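Side-chain contacts in G-protein alpha subunit Galpha7 (Naegleria fowleri, PDB 6NE6), which probably binds and hydrolyses GTP as the switching alpha subunit of a heterotrimeric G protein in signalling by this amoeba: residues Q104-L109 against D136-I141; F301-T304 against N310-E313. All coordinates share one frame; numbering follows the deposited sequence.

Interaction 1. Residues Q104-L109 against D136-I141; sequences QDIAEL and DNLDRI. With EDO (1,2-ethanediol), chain G.
Leu138 reaches across to the flank of helix 100-109 between Ile106 and Ala107, and its CD1 makes the closest contacts with 104-109. Its CB, on a bond that points at that helix, stands 4.4 Å from Ala107 CB, and CG only passes by, 4.8 Å from the same Ala107 CB. Beyond CG, CD1 is anti to CA (chi2 172°), an extended course that carries this methyl forward, whereas CD2 stays 5.1 Å from its nearest atom there, Ile106 CG2. At the tip CD1 lies 3.7 Å from Ala107 N, 3.8 Å from Ile106 CG2 and 3.9 Å from Ala107 CB, three near-equal distances that place one methyl against two side chains and the backbone N of Ala107. The Ile106 side chain runs at about a right angle to that of Leu138; its CG2 is the branch that meets the leucine. The contact is small, 110 Å² summed over both sides, and its side-chain pairs are apolar. Beside it, a molecule of 1,2-ethanediol, probably from the crystallisation liquor, lies between the two segments: its O2 donates a 2.9 Å hydrogen bond to Leu138 O, its two carbons rest near Ala107 CB, and C1 lies 3.6 Å from Asp139 OD1. Both segments belong to an all-helical part of the chain, consistent with the helical domain inserted into G-alpha subunits. Trp98 packs on both Ile106 and Leu138, while Ile106 also meets Ile83 of helix 74-89, Met57 of helix 39-66 and Phe135 of helix 131-136. The short helix 138-141, which follows helix 131-136 after a break at Asn137, is thereby laid against helix 100-109 at the edge of a larger apolar cluster.

Interaction 2. Residues F301-T304 against N310-E313; sequences FFVT and NLKE
Val303 overlaps Leu311 methyl to methyl, CG2 of the valine lying 3.7 Å from CD1 of the leucine as the two side chains cross obliquely. The same CG2 is 3.6 Å from Asn310 OD1, so this methyl touches both the leucine and the amide oxygen of the helix. Asn310 extends toward the loop with CG anti to its backbone N (chi1 179°), and its OD1 accepts the one direct hydrogen bond across the contact, from Thr304 N at 3.0 Å. That bond is nearly straight at the hydrogen (160°); the donor lies in the amide carbonyl plane, almost in line with the C=O (159°). This is the turn from strand 297-302 into helix 308-326 of the Ras-like GTPase fold, whose counterpart in other G-alpha subunits, the TCAT loop, contacts the guanine base. Val303 also packs on Asn248 at the end of the neighbouring strand 242-248, and Asp251 N, in the helix 250-258 that follows, is hydrogen-bonded to Thr304 OG1; both belong to the sequence Asn-Lys-His-Asp, which matches the guanine-specificity NKxD motif. Asn310 OD1 is also approached at 3.0 Å by a water lying 2.6 Å from Thr304 OG1, which has to share its two protons among several acceptors, so this link may be partial. On the helix side, Leu311 additionally packs against Gln28 of helix 22-32.

Both contacts are largely buried, yet they occupy different parts of the molecule: their centres lie 31 Å apart, with about 16 Å between nearest atoms, and they share no helix or strand. Interaction 1 sits farther out, about 23 Å from the chain centre against 14 Å for interaction 2, and joins two helices. Interaction 2 joins the end of an edge strand to the helix that follows it. Their chemistry follows suit: interaction 1 rests on apolar side-chain packing, with no polar bond between its segments and a diol, probably from the crystallisation liquor, hydrogen-bonded at its side, whereas interaction 2 adds a directed amide-to-backbone bond to its apolar packing and buries more surface, 173 against 110 Å².

Interaction 1. Residues Q104-L109 against D136-I141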
loop_
_atom_site.group_PDB
_atom_site.type_symbol
_atom_site.label_atom_id
_atom_site.label_comp_id
_atom_site.label_asym_id
_atom_site.label_seq_id
_atom_site.Cartn_x
_atom_site.Cartn_y
_atom_site.Cartn_z
ATOM N N GLN A 104 17.712 -6.794 -18.663
ATOM C CA GLN A 104 18.677 -5.832 -19.185
ATOM C C GLN A 104 17.978 -4.738 -19.984
ATOM O O GLN A 104 18.352 -3.563 -19.892
ATOM C CB GLN A 104 19.726 -6.550 -20.033
ATOM C CG GLN A 104 20.614 -7.538 -19.247
ATOM C CD GLN A 104 21.566 -8.317 -20.141
ATOM O OE1 GLN A 104 22.554 -7.770 -20.633
ATOM N NE2 GLN A 104 21.273 -9.605 -20.358
ATOM N N ASP A 105 16.935 -5.100 -20.746
ATOM C CA ASP A 105 16.197 -4.097 -21.512
ATOM C C ASP A 105 15.488 -3.103 -20.596
ATOM O O ASP A 105 15.496 -1.897 -20.853
ATOM C CB ASP A 105 15.182 -4.767 -22.443
ATOM C CG ASP A 105 15.823 -5.427 -23.660
ATOM O OD1 ASP A 105 16.945 -5.041 -24.065
ATOM O OD2 ASP A 105 15.180 -6.340 -24.224
ATOM N N ILE A 106 14.863 -3.588 -19.525
ATOM C CA ILE A 106 14.165 -2.672 -18.630
ATOM C C ILE A 106 15.161 -1.761 -17.927
ATOM O O ILE A 106 14.919 -0.558 -17.783
ATOM C CB ILE A 106 13.294 -3.458 -17.635
ATOM C CG1 ILE A 106 12.153 -4.160 -18.388
ATOM C CG2 ILE A 106 12.753 -2.522 -16.541
ATOM C CD1 ILE A 106 11.384 -5.191 -17.551
ATOM N N ALA A 107 16.300 -2.314 -17.484
ATOM C CA ALA A 107 17.325 -1.486 -16.846
ATOM C C ALA A 107 17.864 -0.429 -17.802
ATOM O O ALA A 107 18.145 0.707 -17.392
ATOM C CB ALA A 107 18.464 -2.360 -16.327
ATOM N N GLU A 108 18.031 -0.782 -19.078
ATOM C CA GLU A 108 18.485 0.217 -20.034
ATOM C C GLU A 108 17.424 1.299 -20.232
ATOM O O GLU A 108 17.746 2.496 -20.270
ATOM C CB GLU A 108 18.868 -0.461 -21.355
ATOM C CG GLU A 108 19.662 0.403 -22.313
ATOM C CD GLU A 108 21.020 0.859 -21.770
ATOM O OE1 GLU A 108 21.708 0.092 -21.041
ATOM O OE2 GLU A 108 21.404 2.002 -22.074
ATOM N N LEU A 109 16.150 0.907 -20.346
ATOM C CA LEU A 109 15.094 1.910 -20.497
ATOM C C LEU A 109 14.945 2.788 -19.260
ATOM O O LEU A 109 14.495 3.935 -19.364
ATOM C CB LEU A 109 13.755 1.242 -20.806
ATOM C CG LEU A 109 13.283 1.168 -22.252
ATOM C CD1 LEU A 109 11.792 0.835 -22.263
ATOM C CD2 LEU A 109 13.544 2.461 -23.014
ATOM N N ASP A 136 15.669 0.258 -9.450
ATOM C CA ASP A 136 17.017 0.547 -8.966
ATOM C C ASP A 136 17.737 -0.694 -8.469
ATOM O O ASP A 136 18.961 -0.651 -8.301
ATOM C CB ASP A 136 16.980 1.573 -7.832
ATOM C CG ASP A 136 16.739 2.986 -8.324
ATOM O OD1 ASP A 136 16.997 3.269 -9.520
ATOM O OD2 ASP A 136 16.316 3.819 -7.492
ATOM N N ASN A 137 17.010 -1.780 -8.183
ATOM C CA ASN A 137 17.624 -3.021 -7.724
ATOM C C ASN A 137 17.650 -4.099 -8.801
ATOM O O ASN A 137 17.750 -5.290 -8.480
ATOM C CB ASN A 137 16.907 -3.536 -6.471
ATOM C CG ASN A 137 17.238 -2.707 -5.248
ATOM O OD1 ASN A 137 18.318 -2.842 -4.672
ATOM N ND2 ASN A 137 16.332 -1.817 -4.870
ATOM N N LEU A 138 17.602 -3.711 -10.075
ATOM C CA LEU A 138 17.554 -4.720 -11.126
ATOM C C LEU A 138 18.852 -5.514 -11.260
ATOM O O LEU A 138 18.821 -6.615 -11.816
ATOM C CB LEU A 138 17.175 -4.074 -12.457
ATOM C CG LEU A 138 15.676 -3.897 -12.715
ATOM C CD1 LEU A 138 15.454 -3.070 -13.976
ATOM C CD2 LEU A 138 14.983 -5.258 -12.838
ATOM N N ASP A 139 19.989 -4.999 -10.768
ATOM C CA ASP A 139 21.211 -5.798 -10.805
ATOM C C ASP A 139 21.031 -7.098 -10.034
ATOM O O ASP A 139 21.475 -8.161 -10.482
ATOM C CB ASP A 139 22.392 -5.004 -10.241
ATOM C CG ASP A 139 22.882 -3.938 -11.198
ATOM O OD1 ASP A 139 22.743 -4.130 -12.424
ATOM O OD2 ASP A 139 23.406 -2.908 -10.722
ATOM N N ARG A 140 20.362 -7.031 -8.881
ATOM C CA ARG A 140 20.070 -8.219 -8.084
ATOM C C ARG A 140 18.846 -8.962 -8.617
ATOM O O ARG A 140 18.857 -10.196 -8.719
ATOM C CB ARG A 140 19.861 -7.809 -6.620
ATOM C CG ARG A 140 19.415 -8.921 -5.664
ATOM C CD ARG A 140 19.258 -8.400 -4.211
ATOM N NE ARG A 140 18.386 -7.226 -4.129
ATOM C CZ ARG A 140 17.057 -7.296 -4.064
ATOM N NH1 ARG A 140 16.466 -8.482 -4.048
ATOM N NH2 ARG A 140 16.315 -6.186 -4.018
ATOM N N ILE A 141 17.773 -8.225 -8.937
ATOM C CA ILE A 141 16.496 -8.855 -9.281
ATOM C C ILE A 141 16.551 -9.510 -10.657
ATOM O O ILE A 141 15.842 -10.487 -10.913
ATOM C CB ILE A 141 15.368 -7.809 -9.194
ATOM C CG1 ILE A 141 15.206 -7.316 -7.752
ATOM C CG2 ILE A 141 14.041 -8.352 -9.759
ATOM C CD1 ILE A 141 14.212 -6.158 -7.634
HETATM C C1 EDO G . 20.946 -5.130 -15.401
HETATM O O1 EDO G . 21.485 -5.024 -16.735
HETATM C C2 EDO G . 19.620 -5.890 -15.418
HETATM O O2 EDO G . 19.674 -7.034 -14.547
#

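Interaction 2. Residues F301-T304 against N310-E313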
loop_
_atom_site.group_PDB
_atom_site.type_symbol
_atom_site.label_atom_id
_atom_site.label_comp_id
_atom_site.label_asym_id
_atom_site.label_seq_id
_atom_site.Cartn_x
_atom_site.Cartn_y
_atom_site.Cartn_z
ATOM N N PHE A 301 -3.848 8.226 13.857
ATOM C CA PHE A 301 -2.398 8.071 13.918
ATOM C C PHE A 301 -1.801 8.250 12.531
ATOM O O PHE A 301 -2.352 7.756 11.541
ATOM C CB PHE A 301 -1.965 6.681 14.451
ATOM C CG PHE A 301 -2.327 6.422 15.887
ATOM C CD1 PHE A 301 -1.439 6.728 16.909
ATOM C CD2 PHE A 301 -3.542 5.843 16.216
ATOM C CE1 PHE A 301 -1.771 6.480 18.242
ATOM C CE2 PHE A 301 -3.870 5.586 17.549
ATOM C CZ PHE A 301 -2.995 5.909 18.550
ATOM N N PHE A 302 -0.664 8.943 12.462
ATOM C CA PHE A 302 0.141 8.951 11.251
ATOM C C PHE A 302 1.111 7.787 11.325
ATOM O O PHE A 302 1.647 7.490 12.395
ATOM C CB PHE A 302 0.927 10.260 11.116
ATOM C CG PHE A 302 0.060 11.481 11.000
ATOM C CD1 PHE A 302 -0.584 11.774 9.806
ATOM C CD2 PHE A 302 -0.110 12.329 12.078
ATOM C CE1 PHE A 302 -1.366 12.898 9.684
ATOM C CE2 PHE A 302 -0.905 13.458 11.966
ATOM C CZ PHE A 302 -1.534 13.737 10.763
ATOM N N VAL A 303 1.373 7.143 10.186
ATOM C CA VAL A 303 2.288 6.005 10.187
ATOM C C VAL A 303 2.968 5.878 8.828
ATOM O O VAL A 303 2.468 6.352 7.807
ATOM C CB VAL A 303 1.549 4.698 10.570
ATOM C CG1 VAL A 303 0.599 4.275 9.482
ATOM C CG2 VAL A 303 2.548 3.585 10.893
ATOM N N THR A 304 4.149 5.266 8.830
ATOM C CA THR A 304 4.805 4.841 7.597
ATOM C C THR A 304 5.008 3.341 7.739
ATOM O O THR A 304 5.935 2.903 8.421
ATOM C CB THR A 304 6.123 5.571 7.376
ATOM O OG1 THR A 304 5.868 6.977 7.288
ATOM C CG2 THR A 304 6.767 5.107 6.066
ATOM N N ASN A 310 8.851 2.447 13.057
ATOM C CA ASN A 310 7.750 3.387 13.267
ATOM C C ASN A 310 6.426 2.653 13.389
ATOM O O ASN A 310 5.594 2.997 14.236
ATOM C CB ASN A 310 7.689 4.405 12.120
ATOM C CG ASN A 310 6.541 5.416 12.272
ATOM O OD1 ASN A 310 5.601 5.448 11.463
ATOM N ND2 ASN A 310 6.623 6.253 13.297
ATOM N N LEU A 311 6.212 1.643 12.543
ATOM C CA LEU A 311 4.960 0.898 12.593
ATOM C C LEU A 311 4.817 0.189 13.931
ATOM O O LEU A 311 3.739 0.196 14.533
ATOM C CB LEU A 311 4.893 -0.093 11.441
ATOM C CG LEU A 311 3.621 -0.939 11.372
ATOM C CD1 LEU A 311 2.364 -0.075 11.240
ATOM C CD2 LEU A 311 3.720 -1.916 10.230
ATOM N N LYS A 312 5.902 -0.427 14.408
ATOM C CA LYS A 312 5.885 -1.073 15.718
ATOM C C LYS A 312 5.463 -0.100 16.808
ATOM O O LYS A 312 4.645 -0.435 17.674
ATOM C CB LYS A 312 7.269 -1.650 16.019
ATOM C CG LYS A 312 7.308 -3.141 16.261
ATOM C CD LYS A 312 8.738 -3.667 16.174
ATOM C CE LYS A 312 9.655 -2.953 17.156
ATOM N NZ LYS A 312 11.061 -3.461 17.096
ATOM N N GLU A 313 6.021 1.109 16.785
ATOM C CA GLU A 313 5.719 2.102 17.806
ATOM C C GLU A 313 4.249 2.499 17.763
ATOM O O GLU A 313 3.581 2.578 18.806
ATOM C CB GLU A 313 6.630 3.316 17.610
ATOM C CG GLU A 313 6.385 4.472 18.556
ATOM C CD GLU A 313 7.392 5.583 18.344
ATOM O OE1 GLU A 313 8.590 5.268 18.190
ATOM O OE2 GLU A 313 6.986 6.763 18.307
HETATM O O HOH W 1 6.079 7.858 9.708
#